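Two-component response regulator yesN (Fusobacterium nucleatum, PDB 3LSG) probably binds specific DNA sequences as a transcription factor, using the C-terminal AraC-type helix-turn-helix domain described here. Local coordinates at residues Y85-F90 and I96-Y101; F20-L25 and L31-L36; E5-I10 and K42-P47. All blocks are in the same frame, centred on the assembly; numbering follows the deposited sequence.

Contact 1: Y85-F90 and I96-Y101; sequences YFITKF and ITPKQY. With PO4 (phosphate ion), chain F.
F90 reaches from helix 83-94 into the turn where the chain doubles back as residues 96-101. Its CG stands anti to the backbone N (chi1 -172°), which carries the ring off the helix toward P98. CB already meets the proline, with F90 CB 3.9 Å from P98 CG. One step out, P98 CG lies over one face of the ring, offset toward the rim and 4.0 Å from the F90 centroid, a CH-pi contact. The proline's second carbon, P98 CD, meets F90 CD2 at 3.5 Å. The same F90 CD2 is 3.2 Å from I96 O, close to the ring plane, so the rim of the phenyl meets a carbonyl oxygen. At the tip, F90 CZ comes 3.7 Å from Y101 CG, and the edge of F90 is turned to the face of Y101 in an offset edge-to-face pair with planes at 87°.

P98 is shared, for its CG also touches F86 CE2 at 3.7 Å. A capping box of T97 and Q100 starts helix 98-101. Elsewhere on segment 85-90, Y85 OH and K89 NZ donate to a phosphate, probably from the crystallisation liquor, which Y85 and K89 of the second subunit also bind. F86 packs between helices 48-66 and 71-77, while F90 rests on L64 and Y101 on K61, tying the C-terminal turn to the long helix 48-66.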
loop_
_atom_site.group_PDB
_atom_site.type_symbol
_atom_site.label_atom_id
_atom_site.label_comp_id
_atom_site.label_asym_id
_atom_site.label_seq_id
_atom_site.Cartn_x
_atom_site.Cartn_y
_atom_site.Cartn_z
ATOM N N TYR A 85 3.257 -5.364 8.664
ATOM C CA TYR A 85 3.369 -4.954 7.271
ATOM C C TYR A 85 4.640 -4.129 7.084
ATOM O O TYR A 85 5.379 -4.327 6.135
ATOM C CB TYR A 85 2.134 -4.170 6.817
ATOM C CG TYR A 85 2.041 -4.039 5.303
ATOM C CD1 TYR A 85 1.899 -5.168 4.491
ATOM C CD2 TYR A 85 2.102 -2.795 4.692
ATOM C CE1 TYR A 85 1.818 -5.054 3.114
ATOM C CE2 TYR A 85 2.013 -2.662 3.317
ATOM C CZ TYR A 85 1.872 -3.792 2.528
ATOM O OH TYR A 85 1.783 -3.647 1.157
ATOM N N PHE A 86 4.884 -3.196 7.996
ATOM C CA PHE A 86 6.167 -2.488 8.049
ATOM C C PHE A 86 7.371 -3.438 8.001
ATOM O O PHE A 86 8.293 -3.239 7.227
ATOM C CB PHE A 86 6.272 -1.609 9.304
ATOM C CG PHE A 86 7.700 -1.171 9.619
ATOM C CD1 PHE A 86 8.369 -0.270 8.791
ATOM C CD2 PHE A 86 8.362 -1.668 10.717
ATOM C CE1 PHE A 86 9.680 0.123 9.067
ATOM C CE2 PHE A 86 9.668 -1.269 11.010
ATOM C CZ PHE A 86 10.323 -0.381 10.189
ATOM N N ILE A 87 7.354 -4.476 8.827
ATOM C CA ILE A 87 8.459 -5.433 8.844
ATOM C C ILE A 87 8.627 -6.133 7.486
ATOM O O ILE A 87 9.752 -6.303 7.006
ATOM C CB ILE A 87 8.273 -6.469 9.977
ATOM C CG1 ILE A 87 8.628 -5.855 11.342
ATOM C CG2 ILE A 87 9.134 -7.703 9.728
ATOM C CD1 ILE A 87 8.029 -6.645 12.526
ATOM N N THR A 88 7.514 -6.511 6.852
ATOM C CA THR A 88 7.589 -7.156 5.546
ATOM C C THR A 88 8.135 -6.226 4.459
ATOM O O THR A 88 8.887 -6.676 3.589
ATOM C CB THR A 88 6.238 -7.739 5.077
ATOM O OG1 THR A 88 5.341 -6.672 4.745
ATOM C CG2 THR A 88 5.623 -8.621 6.154
ATOM N N LYS A 89 7.764 -4.946 4.493
ATOM C CA LYS A 89 8.288 -4.008 3.498
ATOM C C LYS A 89 9.781 -3.775 3.741
ATOM O O LYS A 89 10.571 -3.746 2.803
ATOM C CB LYS A 89 7.523 -2.671 3.521
ATOM C CG LYS A 89 6.102 -2.726 2.939
ATOM C CD LYS A 89 6.142 -3.037 1.448
ATOM C CE LYS A 89 4.805 -2.788 0.778
ATOM N NZ LYS A 89 4.799 -3.321 -0.619
ATOM N N PHE A 90 10.159 -3.599 5.011
ATOM C CA PHE A 90 11.542 -3.353 5.373
ATOM C C PHE A 90 12.408 -4.521 4.907
ATOM O O PHE A 90 13.490 -4.330 4.343
ATOM C CB PHE A 90 11.673 -3.190 6.894
ATOM C CG PHE A 90 13.038 -2.734 7.334
ATOM C CD1 PHE A 90 13.283 -1.394 7.611
ATOM C CD2 PHE A 90 14.075 -3.642 7.467
ATOM C CE1 PHE A 90 14.556 -0.964 8.015
ATOM C CE2 PHE A 90 15.337 -3.224 7.881
ATOM C CZ PHE A 90 15.581 -1.887 8.145
ATOM N N ILE A 96 16.884 -7.788 5.082
ATOM C CA ILE A 96 16.863 -8.318 6.456
ATOM C C ILE A 96 15.782 -7.586 7.274
ATOM O O ILE A 96 15.258 -6.577 6.828
ATOM C CB ILE A 96 18.229 -8.192 7.172
ATOM C CG1 ILE A 96 18.647 -6.721 7.288
ATOM C CG2 ILE A 96 19.322 -9.045 6.464
ATOM C CD1 ILE A 96 20.048 -6.530 7.933
ATOM N N THR A 97 15.460 -8.099 8.463
ATOM C CA THR A 97 14.408 -7.500 9.287
ATOM C C THR A 97 14.938 -6.283 10.047
ATOM O O THR A 97 16.154 -6.090 10.151
ATOM C CB THR A 97 13.861 -8.508 10.321
ATOM O OG1 THR A 97 14.901 -8.824 11.245
ATOM C CG2 THR A 97 13.410 -9.803 9.638
ATOM N N PRO A 98 14.025 -5.453 10.578
ATOM C CA PRO A 98 14.451 -4.325 11.405
ATOM C C PRO A 98 15.291 -4.769 12.590
ATOM O O PRO A 98 16.325 -4.165 12.852
ATOM C CB PRO A 98 13.121 -3.724 11.869
ATOM C CG PRO A 98 12.210 -3.961 10.693
ATOM C CD PRO A 98 12.608 -5.332 10.167
ATOM N N LYS A 99 14.877 -5.825 13.278
ATOM C CA LYS A 99 15.674 -6.326 14.392
ATOM C C LYS A 99 17.051 -6.697 13.885
ATOM O O LYS A 99 18.066 -6.333 14.486
ATOM C CB LYS A 99 15.013 -7.562 15.014
ATOM C CG LYS A 99 15.398 -7.843 16.456
ATOM C CD LYS A 99 16.900 -7.822 16.682
ATOM C CE LYS A 99 17.354 -6.506 17.328
ATOM N NZ LYS A 99 18.834 -6.434 17.515
ATOM N N GLN A 100 17.101 -7.437 12.781
ATOM C CA GLN A 100 18.391 -7.931 12.286
ATOM C C GLN A 100 19.255 -6.738 11.882
ATOM O O GLN A 100 20.485 -6.759 12.001
ATOM C CB GLN A 100 18.194 -8.890 11.094
ATOM C CG GLN A 100 17.587 -10.241 11.487
ATOM C CD GLN A 100 17.066 -11.069 10.287
ATOM O OE1 GLN A 100 16.839 -10.548 9.201
ATOM N NE2 GLN A 100 16.879 -12.362 10.502
ATOM N N TYR A 101 18.594 -5.684 11.423
ATOM C CA TYR A 101 19.303 -4.492 10.975
ATOM C C TYR A 101 20.090 -3.858 12.127
ATOM O O TYR A 101 21.117 -3.212 11.910
ATOM C CB TYR A 101 18.314 -3.474 10.393
ATOM C CG TYR A 101 18.980 -2.496 9.477
ATOM C CD1 TYR A 101 19.175 -2.805 8.127
ATOM C CD2 TYR A 101 19.445 -1.277 9.949
ATOM C CE1 TYR A 101 19.802 -1.920 7.274
ATOM C CE2 TYR A 101 20.084 -0.379 9.102
ATOM C CZ TYR A 101 20.257 -0.708 7.763
ATOM O OH TYR A 101 20.879 0.169 6.904
HETATM P P PO4 F . 1.650 -1.438 -1.426
HETATM O O1 PO4 F . 2.319 -0.188 -1.924
HETATM O O2 PO4 F . 0.345 -1.664 -2.142
HETATM O O3 PO4 F . 2.570 -2.611 -1.681
HETATM O O4 PO4 F . 1.384 -1.300 0.052
#

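Contact 2: F20-L25 and L31-L36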
loop_
_atom_site.group_PDB
_atom_site.type_symbol
_atom_site.label_atom_id
_atom_site.label_comp_id
_atom_site.label_asym_id
_atom_site.label_seq_id
_atom_site.Cartn_x
_atom_site.Cartn_y
_atom_site.Cartn_z
ATOM N N PHE A 20 -1.406 9.228 3.854
ATOM C CA PHE A 20 -0.862 9.903 2.679
ATOM C C PHE A 20 -0.702 8.935 1.510
ATOM O O PHE A 20 0.034 7.970 1.610
ATOM C CB PHE A 20 0.485 10.545 3.024
ATOM C CG PHE A 20 1.135 11.279 1.874
ATOM C CD1 PHE A 20 0.596 12.464 1.394
ATOM C CD2 PHE A 20 2.293 10.794 1.289
ATOM C CE1 PHE A 20 1.191 13.140 0.350
ATOM C CE2 PHE A 20 2.899 11.466 0.244
ATOM C CZ PHE A 20 2.359 12.645 -0.217
ATOM N N THR A 21 -1.419 9.203 0.414
ATOM C CA THR A 21 -1.448 8.339 -0.753
ATOM C C THR A 21 -1.265 9.158 -2.028
ATOM O O THR A 21 -1.172 10.389 -1.992
ATOM C CB THR A 21 -2.805 7.620 -0.866
ATOM O OG1 THR A 21 -3.840 8.589 -1.078
ATOM C CG2 THR A 21 -3.114 6.854 0.410
ATOM N N LEU A 22 -1.222 8.458 -3.155
ATOM C CA LEU A 22 -1.147 9.097 -4.468
ATOM C C LEU A 22 -2.296 10.084 -4.641
ATOM O O LEU A 22 -2.096 11.194 -5.126
ATOM C CB LEU A 22 -1.171 8.039 -5.590
ATOM C CG LEU A 22 -1.196 8.598 -7.022
ATOM C CD1 LEU A 22 0.027 9.426 -7.274
ATOM C CD2 LEU A 22 -1.300 7.501 -8.070
ATOM N N SER A 23 -3.487 9.679 -4.207
ATOM C CA SER A 23 -4.694 10.506 -4.321
ATOM C C SER A 23 -4.654 11.800 -3.487
ATOM O O SER A 23 -5.154 12.847 -3.908
ATOM C CB SER A 23 -5.930 9.671 -3.957
ATOM O OG SER A 23 -6.156 8.674 -4.945
ATOM N N VAL A 24 -4.063 11.724 -2.304
ATOM C CA VAL A 24 -3.906 12.903 -1.459
ATOM C C VAL A 24 -2.938 13.872 -2.141
ATOM O O VAL A 24 -3.192 15.077 -2.206
ATOM C CB VAL A 24 -3.385 12.512 -0.057
ATOM C CG1 VAL A 24 -3.075 13.756 0.781
ATOM C CG2 VAL A 24 -4.388 11.616 0.657
ATOM N N LEU A 25 -1.828 13.347 -2.660
ATOM C CA LEU A 25 -0.885 14.186 -3.398
ATOM C C LEU A 25 -1.538 14.831 -4.627
ATOM O O LEU A 25 -1.413 16.032 -4.868
ATOM C CB LEU A 25 0.341 13.379 -3.833
ATOM C CG LEU A 25 1.423 14.152 -4.593
ATOM C CD1 LEU A 25 1.874 15.407 -3.812
ATOM C CD2 LEU A 25 2.622 13.266 -4.865
ATOM N N LEU A 31 -4.413 17.745 -9.666
ATOM C CA LEU A 31 -4.265 16.789 -10.766
ATOM C C LEU A 31 -5.066 15.524 -10.492
ATOM O O LEU A 31 -5.367 15.211 -9.352
ATOM C CB LEU A 31 -2.795 16.408 -10.939
ATOM C CG LEU A 31 -1.775 17.533 -11.142
ATOM C CD1 LEU A 31 -0.361 16.971 -11.099
ATOM C CD2 LEU A 31 -2.026 18.233 -12.469
ATOM N N SER A 32 -5.396 14.785 -11.538
ATOM C CA SER A 32 -5.903 13.433 -11.352
ATOM C C SER A 32 -4.758 12.493 -10.945
ATOM O O SER A 32 -3.604 12.711 -11.289
ATOM C CB SER A 32 -6.528 12.924 -12.644
ATOM O OG SER A 32 -5.514 12.740 -13.619
ATOM N N SER A 33 -5.085 11.447 -10.200
ATOM C CA SER A 33 -4.105 10.427 -9.839
ATOM C C SER A 33 -3.511 9.760 -11.080
ATOM O O SER A 33 -2.311 9.469 -11.127
ATOM C CB SER A 33 -4.768 9.369 -8.960
ATOM O OG SER A 33 -5.055 9.939 -7.701
ATOM N N GLY A 34 -4.368 9.518 -12.065
ATOM C CA GLY A 34 -3.961 8.941 -13.334
ATOM C C GLY A 34 -2.882 9.743 -14.032
ATOM O O GLY A 34 -1.889 9.184 -14.472
ATOM N N TYR A 35 -3.069 11.057 -14.147
ATOM C CA TYR A 35 -2.022 11.883 -14.736
ATOM C C TYR A 35 -0.791 12.034 -13.833
ATOM O O TYR A 35 0.347 11.961 -14.306
ATOM C CB TYR A 35 -2.552 13.257 -15.154
ATOM C CG TYR A 35 -1.444 14.112 -15.680
ATOM C CD1 TYR A 35 -0.908 13.880 -16.947
ATOM C CD2 TYR A 35 -0.879 15.113 -14.894
ATOM C CE1 TYR A 35 0.141 14.649 -17.425
ATOM C CE2 TYR A 35 0.169 15.887 -15.368
ATOM C CZ TYR A 35 0.670 15.654 -16.634
ATOM O OH TYR A 35 1.711 16.429 -17.104
ATOM N N LEU A 36 -1.000 12.254 -12.535
ATOM C CA LEU A 36 0.149 12.363 -11.637
ATOM C C LEU A 36 1.023 11.110 -11.698
ATOM O O LEU A 36 2.248 11.195 -11.708
ATOM C CB LEU A 36 -0.286 12.626 -10.202
ATOM C CG LEU A 36 0.862 12.698 -9.189
ATOM C CD1 LEU A 36 1.830 13.813 -9.529
ATOM C CD2 LEU A 36 0.306 12.865 -7.780
#
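L36 drives its CD2 methyl between L22 and L25, and this cluster of three buried leucines is the tight part of the contact. L36 CD2 is 3.5 Å from L22 CD1, closer than carbons usually pack, and 3.6 Å from L25 CG. The two approaches differ: L36 runs alongside L22 with its tip heading the other way, but stands across L25. With CG anti to the backbone N (chi1 178°), L36 carries CD2 toward helix 22-28.

The other side is looser and polar. L22 CD2 stays 4.0 Å from S33 CB. Beyond it S33 points across the contact, while S23 points away and only its OG comes near, 3.2 Å from S33 OG. The S33 hydroxyl also reaches S26 OG, so its bond to S23 is not certain; S23 OG has a firmer partner in E81 of the second subunit. This partly exposed serine side faces that subunit, whose E81 packs on S33 and Q19 on S23. Helix 33-44, which begins at S33, is capped by S32, whose OG accepts from Y35 N at 3.0 Å.

Helices 22-28 and 33-44, joined by a short turn, fit the helix-turn-helix motif, with these leucines packed between them. Behind the leucines lies helix 48-66, where F48 touches both L22 and L25, and I10 of helix 2-14 touches L25.

Contact 3: E5-I10 and K42-P47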
loop_
_atom_site.group_PDB
_atom_site.type_symbol
_atom_site.label_atom_id
_atom_site.label_comp_id
_atom_site.label_asym_id
_atom_site.label_seq_id
_atom_site.Cartn_x
_atom_site.Cartn_y
_atom_site.Cartn_z
ATOM N N GLU A 5 10.249 20.086 -7.111
ATOM C CA GLU A 5 10.621 20.445 -5.747
ATOM C C GLU A 5 9.390 20.632 -4.859
ATOM O O GLU A 5 9.416 20.330 -3.662
ATOM C CB GLU A 5 11.505 21.693 -5.756
ATOM C CG GLU A 5 12.777 21.518 -6.584
ATOM C CD GLU A 5 13.464 22.835 -6.917
ATOM O OE1 GLU A 5 13.306 23.810 -6.151
ATOM O OE2 GLU A 5 14.167 22.888 -7.951
ATOM N N LEU A 6 8.305 21.115 -5.453
ATOM C CA LEU A 6 7.025 21.189 -4.764
ATOM C C LEU A 6 6.589 19.796 -4.325
ATOM O O LEU A 6 6.223 19.582 -3.166
ATOM C CB LEU A 6 5.960 21.801 -5.686
ATOM C CG LEU A 6 5.191 22.997 -5.136
ATOM C CD1 LEU A 6 6.137 24.114 -4.697
ATOM C CD2 LEU A 6 4.204 23.507 -6.176
ATOM N N ILE A 7 6.609 18.856 -5.266
ATOM C CA ILE A 7 6.271 17.461 -4.990
ATOM C C ILE A 7 7.181 16.860 -3.923
ATOM O O ILE A 7 6.719 16.170 -3.017
ATOM C CB ILE A 7 6.323 16.599 -6.274
ATOM C CG1 ILE A 7 5.102 16.891 -7.148
ATOM C CG2 ILE A 7 6.362 15.113 -5.922
ATOM C CD1 ILE A 7 5.289 16.552 -8.612
ATOM N N GLN A 8 8.475 17.128 -4.027
ATOM C CA GLN A 8 9.427 16.664 -3.019
ATOM C C GLN A 8 9.084 17.165 -1.632
ATOM O O GLN A 8 9.142 16.411 -0.664
ATOM C CB GLN A 8 10.855 17.073 -3.399
ATOM C CG GLN A 8 11.435 16.216 -4.510
ATOM C CD GLN A 8 12.718 16.780 -5.082
ATOM O OE1 GLN A 8 13.048 17.942 -4.864
ATOM N NE2 GLN A 8 13.444 15.956 -5.834
ATOM N N ASN A 9 8.715 18.439 -1.540
ATOM C CA ASN A 9 8.409 19.055 -0.253
ATOM C C ASN A 9 7.162 18.472 0.389
ATOM O O ASN A 9 7.131 18.215 1.587
ATOM C CB ASN A 9 8.225 20.572 -0.406
ATOM C CG ASN A 9 9.530 21.295 -0.651
ATOM O OD1 ASN A 9 10.591 20.676 -0.770
ATOM N ND2 ASN A 9 9.459 22.621 -0.732
ATOM N N ILE A 10 6.119 18.301 -0.410
ATOM C CA ILE A 10 4.883 17.732 0.095
ATOM C C ILE A 10 5.168 16.351 0.660
ATOM O O ILE A 10 4.720 16.010 1.755
ATOM C CB ILE A 10 3.819 17.615 -1.026
ATOM C CG1 ILE A 10 3.431 18.994 -1.552
ATOM C CG2 ILE A 10 2.563 16.910 -0.526
ATOM C CD1 ILE A 10 2.515 18.895 -2.751
ATOM N N LYS A 42 7.666 10.033 -14.883
ATOM C CA LYS A 42 8.478 10.755 -15.853
ATOM C C LYS A 42 9.551 11.586 -15.148
ATOM O O LYS A 42 10.728 11.498 -15.484
ATOM C CB LYS A 42 7.616 11.636 -16.757
ATOM C CG LYS A 42 8.367 12.175 -17.962
ATOM C CD LYS A 42 8.915 11.036 -18.820
ATOM C CE LYS A 42 9.577 11.563 -20.091
ATOM N NZ LYS A 42 10.011 10.472 -21.015
ATOM N N ASN A 43 9.147 12.364 -14.148
ATOM C CA ASN A 43 10.061 13.290 -13.473
ATOM C C ASN A 43 11.077 12.690 -12.491
ATOM O O ASN A 43 12.193 13.183 -12.374
ATOM C CB ASN A 43 9.273 14.384 -12.756
ATOM C CG ASN A 43 8.655 15.380 -13.718
ATOM O OD1 ASN A 43 8.177 15.016 -14.801
ATOM N ND2 ASN A 43 8.658 16.650 -13.325
ATOM N N PHE A 44 10.676 11.648 -11.777
ATOM C CA PHE A 44 11.499 11.071 -10.722
ATOM C C PHE A 44 12.165 9.766 -11.150
ATOM O O PHE A 44 13.115 9.306 -10.512
ATOM C CB PHE A 44 10.661 10.844 -9.462
ATOM C CG PHE A 44 10.291 12.111 -8.751
ATOM C CD1 PHE A 44 10.946 12.482 -7.590
ATOM C CD2 PHE A 44 9.291 12.939 -9.255
ATOM C CE1 PHE A 44 10.614 13.653 -6.931
ATOM C CE2 PHE A 44 8.951 14.118 -8.607
ATOM C CZ PHE A 44 9.615 14.480 -7.444
ATOM N N GLY A 45 11.644 9.161 -12.211
ATOM C CA GLY A 45 12.227 7.953 -12.759
ATOM C C GLY A 45 11.702 6.660 -12.167
ATOM O O GLY A 45 11.991 5.577 -12.672
ATOM N N ILE A 46 10.939 6.768 -11.088
ATOM C CA ILE A 46 10.338 5.608 -10.457
ATOM C C ILE A 46 8.932 6.016 -10.057
ATOM O O ILE A 46 8.641 7.202 -9.980
ATOM C CB ILE A 46 11.112 5.179 -9.187
ATOM C CG1 ILE A 46 11.032 6.268 -8.115
ATOM C CG2 ILE A 46 12.572 4.878 -9.513
ATOM C CD1 ILE A 46 11.571 5.831 -6.763
ATOM N N PRO A 47 8.058 5.034 -9.815
ATOM C CA PRO A 47 6.659 5.278 -9.448
ATOM C C PRO A 47 6.533 6.033 -8.127
ATOM O O PRO A 47 7.384 5.880 -7.244
ATOM C CB PRO A 47 6.077 3.867 -9.292
ATOM C CG PRO A 47 6.970 2.982 -10.109
ATOM C CD PRO A 47 8.343 3.603 -10.051
#
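F44 points its ring from the last turn of helix 33-44 at helix 2-14, where I7 and Q8 receive it. It gives up by far the most surface of the three, and the other two share what it meets. The distal end of the ring does the touching. F44 CZ is 3.6 Å from I7 CG2, the methyl branch that lies anti to the backbone N of I7 and makes the closest approach of that side chain. The side chains of I7 and F44 lie obliquely to each other.

Q8 comes in from the edge. Its CG lies near the ring plane, 3.6 Å from F44 CE1, so the aliphatic part of the glutamine makes the closest approach. The extended chain beyond CG keeps the amide beside the same ring atom, with Q8 NE2 3.8 Å from F44 CE1. The amide and ring planes are 76° apart, far from a flat stack, and no hydrogen bond crosses between the two segments. Contact therefore rests on van der Waals packing, with I7 buried and Q8 at the margin.

Other neighbours fix the ring further. F40 stacks with F44, Y51 of helix 48-66 meets it edge-to-face, and K4 makes a cation-pi contact with it while donating from NZ to N43 O. Just beyond F44, G45 leaves the helix with positive phi (89°), and the chain turns through I46 to P47, the N-cap of helix 48-66. F44 thus joins the end of helix 33-44, probably the second helix of the first helix-turn-helix motif, to helix 2-14, a packing consistent with the all-helical AraC-type DNA-binding domain, in which a long helix follows that motif.

How the contacts relate
Contacts 2 and 3 lie in one half of the molecule and contact 1 in the other, on opposite sides of the chain's centre. The centres of contacts 2 and 3 are about 12 Å apart, and the two touch where I10 packs on L25 and F20. They share helix 33-44, and contact 2 is nested in the loop that contact 3 closes. Contact 1 comes later in the sequence, with its centre about 27 Å from that of contact 2 and about 25 Å from that of contact 3. Contacts 1 and 2 both touch the second subunit. The two clusters lie at the two ends of helix 48-66, consistent with two helix-turn-helix units joined by a linker helix, as in AraC-family domains.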